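Local coordinates for cytosolic IMP-GMP specific 5'-nucleotidase (Legionella pneumophila subsp. pneumophila, PDB 4OHF), which probably removes the 5'-phosphate from IMP and GMP as a magnesium-dependent nucleotidase of the HAD superfamily, at residues I29-L39 and I177-E188; L72-I81 and F132-V140. One frame throughout, in Å; residues are numbered along the deposited sequence.

Contact 1 pairs the strands 30-31 and 185-186, and the chain between them contains both segments of contact 2, which is thus nested inside the loop that contact 1 closes. The centres of the two contacts lie 26 Å apart and their nearest atoms about 5 Å apart, without touching. Contact 1 is next to the metal site: the side chain of Y31 is about 7 Å from the magnesium ion held by D23, D25 and D303. Contact 2 lies away from the known sites, although strand 80-84 leads on to R86 and Y87, which line the GMP pocket together with Y421. Helix 33-51, which begins in contact 1, also packs on helix 129-143 of contact 2.

Contact 1. Residues I29-L39 and I177-E188; sequences IRYNSKNFESL and IIKNLKKYVIRE
Y184 meets segment 29-39 twice: its carbonyl oxygen takes the N32 N-H beside the short strand pair, and its ring reaches N35 and L39 of helix 33-39. CG is anti to the carbonyl carbon (chi1 -70°), which sends the ring toward the helix. CB touches CD1 of Y31. Further out, CD1 lies 4.0 Å from CB of N35. CE1 comes edge-on to the N35 carbonyl oxygen, in the plane of the ring. CZ is 3.9 Å from CG of L39, and OH ends against the same leucine, whose side chain crosses the tyrosine at about a right angle. I177 CG2 covers one ring face near its rim and also touches CD1 of L39.

The backbones pair antiparallel. N32 N donates to Y184 O at 2.7 Å. I186 N donates to R30 O, also at 2.7 Å. Y31 and V185 point to the same face of the pair.

Two polar groups extend the joint. N35 ND2 gives a bond of 3.2 Å to K183 O, in the plane of that carbonyl. N32 is the N-cap of the helix: its OD1 accepts from N35 N. R30 bends at chi2 and chi3, and its NE makes a salt bridge of 2.9 Å to E188 OE2. The guanidinium and carboxylate planes stand 89° apart. I186 CG2 lies over one guanidinium face. E188 OE1 has a second partner, S435.

Y31 OH bonds to D25, a magnesium ligand, and to Y215. An antiparallel strand pair that starts soon after the metal-binding D23 and D25, with a long insertion between its strands, is consistent with the flap of a HAD fold carrying a C1 cap.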
loop_
_atom_site.group_PDB
_atom_site.type_symbol
_atom_site.label_atom_id
_atom_site.label_comp_id
_atom_site.label_asym_id
_atom_site.label_seq_id
_atom_site.Cartn_x
_atom_site.Cartn_y
_atom_site.Cartn_z
ATOM N N ILE B 29 -17.244 33.040 -8.260
ATOM C CA ILE B 29 -17.712 33.514 -9.555
ATOM C C ILE B 29 -18.518 32.417 -10.248
ATOM O O ILE B 29 -18.008 31.337 -10.527
ATOM C CB ILE B 29 -16.520 33.933 -10.420
ATOM C CG1 ILE B 29 -15.899 35.191 -9.814
ATOM C CG2 ILE B 29 -16.956 34.181 -11.854
ATOM C CD1 ILE B 29 -14.635 35.657 -10.508
ATOM N N ARG B 30 -19.785 32.693 -10.527
ATOM C CA ARG B 30 -20.637 31.685 -11.161
ATOM C C ARG B 30 -20.497 31.572 -12.683
ATOM O O ARG B 30 -20.322 32.564 -13.393
ATOM C CB ARG B 30 -22.103 31.932 -10.781
ATOM C CG ARG B 30 -22.724 30.816 -9.946
ATOM C CD ARG B 30 -23.379 31.321 -8.678
ATOM N NE ARG B 30 -24.453 32.285 -8.931
ATOM C CZ ARG B 30 -25.567 32.039 -9.617
ATOM N NH1 ARG B 30 -25.784 30.841 -10.141
ATOM N NH2 ARG B 30 -26.464 33.005 -9.779
ATOM N N TYR B 31 -20.558 30.337 -13.170
ATOM C CA TYR B 31 -20.466 30.054 -14.596
ATOM C C TYR B 31 -21.731 29.378 -15.087
ATOM O O TYR B 31 -22.415 28.687 -14.334
ATOM C CB TYR B 31 -19.294 29.114 -14.900
ATOM C CG TYR B 31 -17.929 29.762 -14.899
ATOM C CD1 TYR B 31 -17.376 30.262 -16.074
ATOM C CD2 TYR B 31 -17.176 29.843 -13.728
ATOM C CE1 TYR B 31 -16.104 30.824 -16.087
ATOM C CE2 TYR B 31 -15.910 30.402 -13.730
ATOM C CZ TYR B 31 -15.379 30.891 -14.915
ATOM O OH TYR B 31 -14.127 31.458 -14.927
ATOM N N ASN B 32 -22.024 29.584 -16.361
ATOM C CA ASN B 32 -23.168 28.960 -17.004
ATOM C C ASN B 32 -22.751 27.499 -17.235
ATOM O O ASN B 32 -22.008 27.198 -18.178
ATOM C CB ASN B 32 -23.427 29.650 -18.338
ATOM C CG ASN B 32 -24.633 29.108 -19.041
ATOM O OD1 ASN B 32 -24.715 27.912 -19.355
ATOM N ND2 ASN B 32 -25.592 29.984 -19.297
ATOM N N SER B 33 -23.217 26.602 -16.369
ATOM C CA SER B 33 -22.852 25.192 -16.446
ATOM C C SER B 33 -22.933 24.513 -17.807
ATOM O O SER B 33 -21.971 23.885 -18.242
ATOM C CB SER B 33 -23.668 24.382 -15.437
ATOM O OG SER B 33 -23.202 24.590 -14.119
ATOM N N LYS B 34 -24.077 24.622 -18.469
ATOM C CA LYS B 34 -24.256 23.991 -19.767
ATOM C C LYS B 34 -23.216 24.501 -20.746
ATOM O O LYS B 34 -22.471 23.719 -21.334
ATOM C CB LYS B 34 -25.655 24.283 -20.298
ATOM C CG LYS B 34 -26.384 23.061 -20.829
ATOM C CD LYS B 34 -26.320 22.920 -22.340
ATOM C CE LYS B 34 -27.147 23.985 -23.053
ATOM N NZ LYS B 34 -26.548 25.358 -22.971
ATOM N N ASN B 35 -23.154 25.814 -20.912
ATOM C CA ASN B 35 -22.198 26.384 -21.839
ATOM C C ASN B 35 -20.762 26.004 -21.521
ATOM O O ASN B 35 -19.984 25.673 -22.422
ATOM C CB ASN B 35 -22.327 27.904 -21.881
ATOM C CG ASN B 35 -23.640 28.350 -22.468
ATOM O OD1 ASN B 35 -24.252 27.628 -23.255
ATOM N ND2 ASN B 35 -24.083 29.548 -22.100
ATOM N N PHE B 36 -20.419 26.049 -20.239
ATOM C CA PHE B 36 -19.072 25.720 -19.813
ATOM C C PHE B 36 -18.751 24.236 -20.019
ATOM O O PHE B 36 -17.659 23.902 -20.497
ATOM C CB PHE B 36 -18.879 26.135 -18.354
ATOM C CG PHE B 36 -17.518 25.834 -17.810
ATOM C CD1 PHE B 36 -17.198 24.554 -17.364
ATOM C CD2 PHE B 36 -16.542 26.826 -17.763
ATOM C CE1 PHE B 36 -15.918 24.266 -16.880
ATOM C CE2 PHE B 36 -15.256 26.547 -17.283
ATOM C CZ PHE B 36 -14.946 25.264 -16.842
ATOM N N GLU B 37 -19.683 23.347 -19.667
ATOM C CA GLU B 37 -19.446 21.914 -19.851
ATOM C C GLU B 37 -19.239 21.662 -21.333
ATOM O O GLU B 37 -18.301 20.989 -21.734
ATOM C CB GLU B 37 -20.631 21.070 -19.379
ATOM C CG GLU B 37 -20.760 20.882 -17.887
ATOM C CD GLU B 37 -19.581 20.151 -17.256
ATOM O OE1 GLU B 37 -18.828 19.445 -17.966
ATOM O OE2 GLU B 37 -19.424 20.279 -16.020
ATOM N N SER B 38 -20.137 22.213 -22.139
ATOM C CA SER B 38 -20.072 22.073 -23.583
ATOM C C SER B 38 -18.721 22.498 -24.150
ATOM O O SER B 38 -18.155 21.797 -24.993
ATOM C CB SER B 38 -21.180 22.893 -24.235
ATOM O OG SER B 38 -21.040 22.848 -25.642
ATOM N N LEU B 39 -18.204 23.636 -23.691
ATOM C CA LEU B 39 -16.918 24.115 -24.170
ATOM C C LEU B 39 -15.877 23.039 -23.870
ATOM O O LEU B 39 -15.179 22.568 -24.776
ATOM C CB LEU B 39 -16.528 25.414 -23.463
ATOM C CG LEU B 39 -15.658 26.439 -24.206
ATOM C CD1 LEU B 39 -14.825 27.189 -23.192
ATOM C CD2 LEU B 39 -14.751 25.769 -25.227
ATOM N N ILE B 177 -13.047 31.666 -22.817
ATOM C CA ILE B 177 -14.048 32.255 -21.933
ATOM C C ILE B 177 -13.763 33.746 -21.737
ATOM O O ILE B 177 -14.683 34.528 -21.524
ATOM C CB ILE B 177 -14.172 31.523 -20.544
ATOM C CG1 ILE B 177 -13.161 32.062 -19.558
ATOM C CG2 ILE B 177 -14.038 30.031 -20.705
ATOM C CD1 ILE B 177 -13.719 33.175 -18.724
ATOM N N ILE B 178 -12.500 34.148 -21.827
ATOM C CA ILE B 178 -12.155 35.564 -21.679
ATOM C C ILE B 178 -12.762 36.352 -22.834
ATOM O O ILE B 178 -13.311 37.430 -22.643
ATOM C CB ILE B 178 -10.627 35.803 -21.691
ATOM C CG1 ILE B 178 -9.999 35.316 -20.385
ATOM C CG2 ILE B 178 -10.340 37.273 -21.854
ATOM C CD1 ILE B 178 -8.480 35.527 -20.315
ATOM N N LYS B 179 -12.665 35.801 -24.040
ATOM C CA LYS B 179 -13.201 36.466 -25.218
ATOM C C LYS B 179 -14.715 36.354 -25.300
ATOM O O LYS B 179 -15.326 36.831 -26.255
ATOM C CB LYS B 179 -12.612 35.857 -26.485
ATOM C CG LYS B 179 -13.197 34.491 -26.838
ATOM C CD LYS B 179 -13.130 34.189 -28.341
ATOM C CE LYS B 179 -14.031 35.126 -29.134
ATOM N NZ LYS B 179 -14.050 34.781 -30.575
ATOM N N ASN B 180 -15.328 35.721 -24.309
ATOM C CA ASN B 180 -16.775 35.541 -24.329
ATOM C C ASN B 180 -17.411 35.559 -22.953
ATOM O O ASN B 180 -18.413 34.890 -22.717
ATOM C CB ASN B 180 -17.104 34.223 -25.012
ATOM C CG ASN B 180 -18.002 34.405 -26.191
ATOM O OD1 ASN B 180 -19.073 35.024 -26.080
ATOM N ND2 ASN B 180 -17.585 33.878 -27.340
ATOM N N LEU B 181 -16.832 36.346 -22.059
ATOM C CA LEU B 181 -17.297 36.438 -20.689
ATOM C C LEU B 181 -18.804 36.461 -20.468
ATOM O O LEU B 181 -19.313 35.706 -19.630
ATOM C CB LEU B 181 -16.642 37.641 -20.002
ATOM C CG LEU B 181 -15.126 37.484 -19.871
ATOM C CD1 LEU B 181 -14.507 38.749 -19.316
ATOM C CD2 LEU B 181 -14.823 36.291 -18.978
ATOM N N LYS B 182 -19.538 37.282 -21.209
ATOM C CA LYS B 182 -20.973 37.313 -20.960
ATOM C C LYS B 182 -21.735 36.054 -21.340
ATOM O O LYS B 182 -22.900 35.905 -20.996
ATOM C CB LYS B 182 -21.628 38.530 -21.602
ATOM C CG LYS B 182 -21.668 38.563 -23.105
ATOM C CD LYS B 182 -22.696 39.608 -23.555
ATOM C CE LYS B 182 -22.735 40.817 -22.593
ATOM N NZ LYS B 182 -23.800 41.814 -22.925
ATOM N N LYS B 183 -21.080 35.143 -22.041
ATOM C CA LYS B 183 -21.722 33.894 -22.403
ATOM C C LYS B 183 -21.355 32.815 -21.375
ATOM O O LYS B 183 -22.056 31.817 -21.239
ATOM C CB LYS B 183 -21.261 33.442 -23.790
ATOM C CG LYS B 183 -21.751 32.053 -24.180
ATOM C CD LYS B 183 -20.998 31.495 -25.370
ATOM C CE LYS B 183 -21.514 30.100 -25.717
ATOM N NZ LYS B 183 -20.761 29.520 -26.868
ATOM N N TYR B 184 -20.261 33.026 -20.647
ATOM C CA TYR B 184 -19.810 32.032 -19.681
ATOM C C TYR B 184 -19.982 32.352 -18.206
ATOM O O TYR B 184 -20.398 31.482 -17.444
ATOM C CB TYR B 184 -18.357 31.657 -19.971
ATOM C CG TYR B 184 -18.231 30.857 -21.242
ATOM C CD1 TYR B 184 -18.706 29.538 -21.310
ATOM C CD2 TYR B 184 -17.686 31.422 -22.389
ATOM C CE1 TYR B 184 -18.639 28.806 -22.488
ATOM C CE2 TYR B 184 -17.614 30.701 -23.579
ATOM C CZ TYR B 184 -18.091 29.392 -23.622
ATOM O OH TYR B 184 -18.018 28.667 -24.795
ATOM N N VAL B 185 -19.693 33.580 -17.789
ATOM C CA VAL B 185 -19.841 33.905 -16.373
ATOM C C VAL B 185 -21.109 34.679 -16.014
ATOM O O VAL B 185 -21.484 35.647 -16.669
ATOM C CB VAL B 185 -18.575 34.643 -15.815
ATOM C CG1 VAL B 185 -17.629 34.971 -16.930
ATOM C CG2 VAL B 185 -18.968 35.899 -15.038
ATOM N N ILE B 186 -21.770 34.217 -14.959
ATOM C CA ILE B 186 -22.996 34.821 -14.475
ATOM C C ILE B 186 -22.666 35.830 -13.385
ATOM O O ILE B 186 -21.901 35.543 -12.470
ATOM C CB ILE B 186 -23.942 33.749 -13.876
ATOM C CG1 ILE B 186 -24.357 32.749 -14.943
ATOM C CG2 ILE B 186 -25.181 34.394 -13.312
ATOM C CD1 ILE B 186 -25.155 31.592 -14.400
ATOM N N ARG B 187 -23.245 37.018 -13.492
ATOM C CA ARG B 187 -23.035 38.068 -12.503
ATOM C C ARG B 187 -24.183 38.051 -11.502
ATOM O O ARG B 187 -25.314 37.711 -11.840
ATOM C CB ARG B 187 -22.963 39.421 -13.195
ATOM C CG ARG B 187 -21.673 39.639 -13.974
ATOM C CD ARG B 187 -21.863 40.679 -15.067
ATOM N NE ARG B 187 -20.675 41.508 -15.242
ATOM C CZ ARG B 187 -20.545 42.431 -16.188
ATOM N NH1 ARG B 187 -21.536 42.639 -17.052
ATOM N NH2 ARG B 187 -19.433 43.153 -16.258
ATOM N N GLU B 188 -23.896 38.410 -10.262
ATOM C CA GLU B 188 -24.924 38.393 -9.233
ATOM C C GLU B 188 -24.629 39.429 -8.166
ATOM O O GLU B 188 -23.673 39.286 -7.407
ATOM C CB GLU B 188 -25.005 36.991 -8.599
ATOM C CG GLU B 188 -25.907 36.888 -7.363
ATOM C CD GLU B 188 -25.895 35.500 -6.718
ATOM O OE1 GLU B 188 -26.548 35.328 -5.665
ATOM O OE2 GLU B 188 -25.241 34.583 -7.261
#

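Contact 2. Residues L72-I81 and F132-V140; sequences LVIDSKNGNI and FCILYGQLV
I74 and I81 project from adjacent strands of a tight beta hairpin, where G79 and N80 facing D75 form a G1 beta bulge, and pack on C133 and Y136 of helix 132-140. I74 CG2 lies over one face of the Y136 ring in a CH-pi contact, 4.2 Å from the centroid and 29° off the ring normal. The tyrosine has CG anti to its own N (chi1 -173°), and this carries the ring across to the turn. There CE2 is 3.7 Å from CA of G79. Y136 OH lies 3.3 Å from S76 O and makes a weak hydrogen bond to Y153 O. V140 CG1 lies over the opposite face, near the rim, and also meets G79.

I74 CD1 reaches the F132 ring obliquely. C133 SG touches CB of L72 at 3.9 Å, and C133 CB lies 4.1 Å from I81 CD1. In the turn, D75 OD2 accepts from N78 N, an Asx motif, while D75 OD1 bonds to Y109 OH.

Strand 73-75 and helix 132-140 run 26° apart, and their axes approach to 9.9 Å. Strand 73-75 sits between strands 80-84 and 121-122. Helices 33-51 and 153-170 also pack on helix 129-143.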
loop_
_atom_site.group_PDB
_atom_site.type_symbol
_atom_site.label_atom_id
_atom_site.label_comp_id
_atom_site.label_asym_id
_atom_site.label_seq_id
_atom_site.Cartn_x
_atom_site.Cartn_y
_atom_site.Cartn_z
ATOM N N LEU B 72 -21.189 10.332 -10.951
ATOM C CA LEU B 72 -20.952 9.033 -11.564
ATOM C C LEU B 72 -19.504 8.575 -11.464
ATOM O O LEU B 72 -18.592 9.388 -11.303
ATOM C CB LEU B 72 -21.389 9.046 -13.029
ATOM C CG LEU B 72 -22.839 9.470 -13.261
ATOM C CD1 LEU B 72 -23.213 9.231 -14.724
ATOM C CD2 LEU B 72 -23.772 8.700 -12.315
ATOM N N VAL B 73 -19.309 7.263 -11.566
ATOM C CA VAL B 73 -17.980 6.663 -11.488
ATOM C C VAL B 73 -17.611 5.948 -12.788
ATOM O O VAL B 73 -18.425 5.220 -13.367
ATOM C CB VAL B 73 -17.903 5.618 -10.347
ATOM C CG1 VAL B 73 -16.550 4.926 -10.379
ATOM C CG2 VAL B 73 -18.152 6.279 -8.999
ATOM N N ILE B 74 -16.380 6.143 -13.241
ATOM C CA ILE B 74 -15.939 5.493 -14.466
ATOM C C ILE B 74 -15.087 4.245 -14.228
ATOM O O ILE B 74 -14.068 4.284 -13.536
ATOM C CB ILE B 74 -15.165 6.464 -15.367
ATOM C CG1 ILE B 74 -16.130 7.510 -15.930
ATOM C CG2 ILE B 74 -14.476 5.702 -16.492
ATOM C CD1 ILE B 74 -15.508 8.446 -16.968
ATOM N N ASP B 75 -15.540 3.133 -14.790
ATOM C CA ASP B 75 -14.834 1.857 -14.694
ATOM C C ASP B 75 -14.044 1.771 -15.996
ATOM O O ASP B 75 -14.538 1.245 -16.993
ATOM C CB ASP B 75 -15.847 0.706 -14.592
ATOM C CG ASP B 75 -15.189 -0.666 -14.579
ATOM O OD1 ASP B 75 -15.898 -1.650 -14.267
ATOM O OD2 ASP B 75 -13.979 -0.765 -14.885
ATOM N N SER B 76 -12.831 2.320 -15.979
ATOM C CA SER B 76 -11.977 2.353 -17.163
ATOM C C SER B 76 -11.659 0.964 -17.689
ATOM O O SER B 76 -11.574 0.748 -18.897
ATOM C CB SER B 76 -10.680 3.118 -16.860
ATOM O OG SER B 76 -10.061 2.638 -15.681
ATOM N N LYS B 77 -11.505 0.022 -16.771
ATOM C CA LYS B 77 -11.195 -1.347 -17.136
ATOM C C LYS B 77 -12.188 -1.884 -18.165
ATOM O O LYS B 77 -11.794 -2.350 -19.228
ATOM C CB LYS B 77 -11.209 -2.222 -15.882
ATOM C CG LYS B 77 -11.004 -3.725 -16.100
ATOM C CD LYS B 77 -11.486 -4.482 -14.857
ATOM C CE LYS B 77 -11.379 -5.996 -14.988
ATOM N NZ LYS B 77 -12.179 -6.665 -13.911
ATOM N N ASN B 78 -13.478 -1.795 -17.866
ATOM C CA ASN B 78 -14.491 -2.326 -18.772
ATOM C C ASN B 78 -15.299 -1.302 -19.567
ATOM O O ASN B 78 -16.354 -1.638 -20.115
ATOM C CB ASN B 78 -15.451 -3.212 -17.985
ATOM C CG ASN B 78 -14.727 -4.138 -17.042
ATOM O OD1 ASN B 78 -13.798 -4.834 -17.443
ATOM N ND2 ASN B 78 -15.145 -4.153 -15.778
ATOM N N GLY B 79 -14.809 -0.064 -19.637
ATOM C CA GLY B 79 -15.519 0.971 -20.371
ATOM C C GLY B 79 -16.961 1.158 -19.918
ATOM O O GLY B 79 -17.864 1.303 -20.740
ATOM N N ASN B 80 -17.174 1.156 -18.605
ATOM C CA ASN B 80 -18.516 1.327 -18.043
ATOM C C ASN B 80 -18.634 2.558 -17.139
ATOM O O ASN B 80 -17.635 3.086 -16.646
ATOM C CB ASN B 80 -18.923 0.084 -17.238
ATOM C CG ASN B 80 -18.960 -1.177 -18.083
ATOM O OD1 ASN B 80 -19.465 -1.177 -19.210
ATOM N ND2 ASN B 80 -18.439 -2.269 -17.531
ATOM N N ILE B 81 -19.866 3.005 -16.924
ATOM C CA ILE B 81 -20.122 4.151 -16.073
ATOM C C ILE B 81 -21.108 3.705 -15.009
ATOM O O ILE B 81 -22.155 3.150 -15.325
ATOM C CB ILE B 81 -20.698 5.321 -16.877
ATOM C CG1 ILE B 81 -19.708 5.729 -17.979
ATOM C CG2 ILE B 81 -20.975 6.505 -15.946
ATOM C CD1 ILE B 81 -20.189 6.903 -18.841
ATOM N N PHE B 132 -16.772 14.542 -19.151
ATOM C CA PHE B 132 -15.944 13.350 -19.213
ATOM C C PHE B 132 -16.806 12.115 -19.456
ATOM O O PHE B 132 -16.516 11.320 -20.353
ATOM C CB PHE B 132 -15.160 13.176 -17.910
ATOM C CG PHE B 132 -13.991 12.223 -18.016
ATOM C CD1 PHE B 132 -14.163 10.931 -18.495
ATOM C CD2 PHE B 132 -12.717 12.619 -17.620
ATOM C CE1 PHE B 132 -13.086 10.040 -18.579
ATOM C CE2 PHE B 132 -11.629 11.737 -17.701
ATOM C CZ PHE B 132 -11.819 10.444 -18.183
ATOM N N CYS B 133 -17.860 11.963 -18.658
ATOM C CA CYS B 133 -18.761 10.816 -18.770
ATOM C C CYS B 133 -19.431 10.714 -20.127
ATOM O O CYS B 133 -19.430 9.652 -20.739
ATOM C CB CYS B 133 -19.831 10.861 -17.683
ATOM S SG CYS B 133 -19.239 10.400 -16.045
ATOM N N ILE B 134 -20.006 11.811 -20.596
ATOM C CA ILE B 134 -20.667 11.803 -21.892
ATOM C C ILE B 134 -19.681 11.406 -22.991
ATOM O O ILE B 134 -19.943 10.488 -23.776
ATOM C CB ILE B 134 -21.252 13.172 -22.230
ATOM C CG1 ILE B 134 -22.356 13.523 -21.227
ATOM C CG2 ILE B 134 -21.779 13.160 -23.655
ATOM C CD1 ILE B 134 -22.904 14.920 -21.385
ATOM N N LEU B 135 -18.540 12.091 -23.038
ATOM C CA LEU B 135 -17.537 11.783 -24.041
ATOM C C LEU B 135 -17.078 10.326 -23.942
ATOM O O LEU B 135 -17.127 9.594 -24.927
ATOM C CB LEU B 135 -16.333 12.705 -23.897
ATOM C CG LEU B 135 -15.242 12.483 -24.953
ATOM C CD1 LEU B 135 -15.865 12.618 -26.315
ATOM C CD2 LEU B 135 -14.107 13.480 -24.792
ATOM N N TYR B 136 -16.638 9.903 -22.757
ATOM C CA TYR B 136 -16.167 8.537 -22.570
ATOM C C TYR B 136 -17.220 7.540 -23.020
ATOM O O TYR B 136 -16.913 6.541 -23.663
ATOM C CB TYR B 136 -15.828 8.274 -21.111
ATOM C CG TYR B 136 -15.182 6.926 -20.884
ATOM C CD1 TYR B 136 -13.893 6.665 -21.341
ATOM C CD2 TYR B 136 -15.856 5.914 -20.211
ATOM C CE1 TYR B 136 -13.286 5.429 -21.129
ATOM C CE2 TYR B 136 -15.263 4.670 -19.993
ATOM C CZ TYR B 136 -13.979 4.434 -20.455
ATOM O OH TYR B 136 -13.403 3.202 -20.252
ATOM N N GLY B 137 -18.468 7.816 -22.680
ATOM C CA GLY B 137 -19.527 6.916 -23.080
ATOM C C GLY B 137 -19.556 6.738 -24.583
ATOM O O GLY B 137 -19.559 5.616 -25.082
ATOM N N GLN B 138 -19.577 7.849 -25.313
ATOM C CA GLN B 138 -19.611 7.808 -26.771
ATOM C C GLN B 138 -18.366 7.154 -27.348
ATOM O O GLN B 138 -18.452 6.393 -28.307
ATOM C CB GLN B 138 -19.768 9.221 -27.318
ATOM C CG GLN B 138 -21.085 9.865 -26.915
ATOM C CD GLN B 138 -21.085 11.364 -27.134
ATOM O OE1 GLN B 138 -20.095 12.040 -26.830
ATOM N NE2 GLN B 138 -22.193 11.898 -27.644
ATOM N N LEU B 139 -17.214 7.442 -26.754
ATOM C CA LEU B 139 -15.969 6.877 -27.230
ATOM C C LEU B 139 -16.009 5.352 -27.211
ATOM O O LEU B 139 -15.655 4.713 -28.203
ATOM C CB LEU B 139 -14.794 7.391 -26.399
ATOM C CG LEU B 139 -14.522 8.892 -26.533
ATOM C CD1 LEU B 139 -13.261 9.259 -25.766
ATOM C CD2 LEU B 139 -14.368 9.256 -28.004
ATOM N N VAL B 140 -16.447 4.758 -26.102
ATOM C CA VAL B 140 -16.504 3.304 -26.027
ATOM C C VAL B 140 -17.548 2.769 -27.009
ATOM O O VAL B 140 -17.390 1.677 -27.556
ATOM C CB VAL B 140 -16.823 2.797 -24.593
ATOM C CG1 VAL B 140 -15.862 3.420 -23.581
ATOM C CG2 VAL B 140 -18.236 3.100 -24.244
#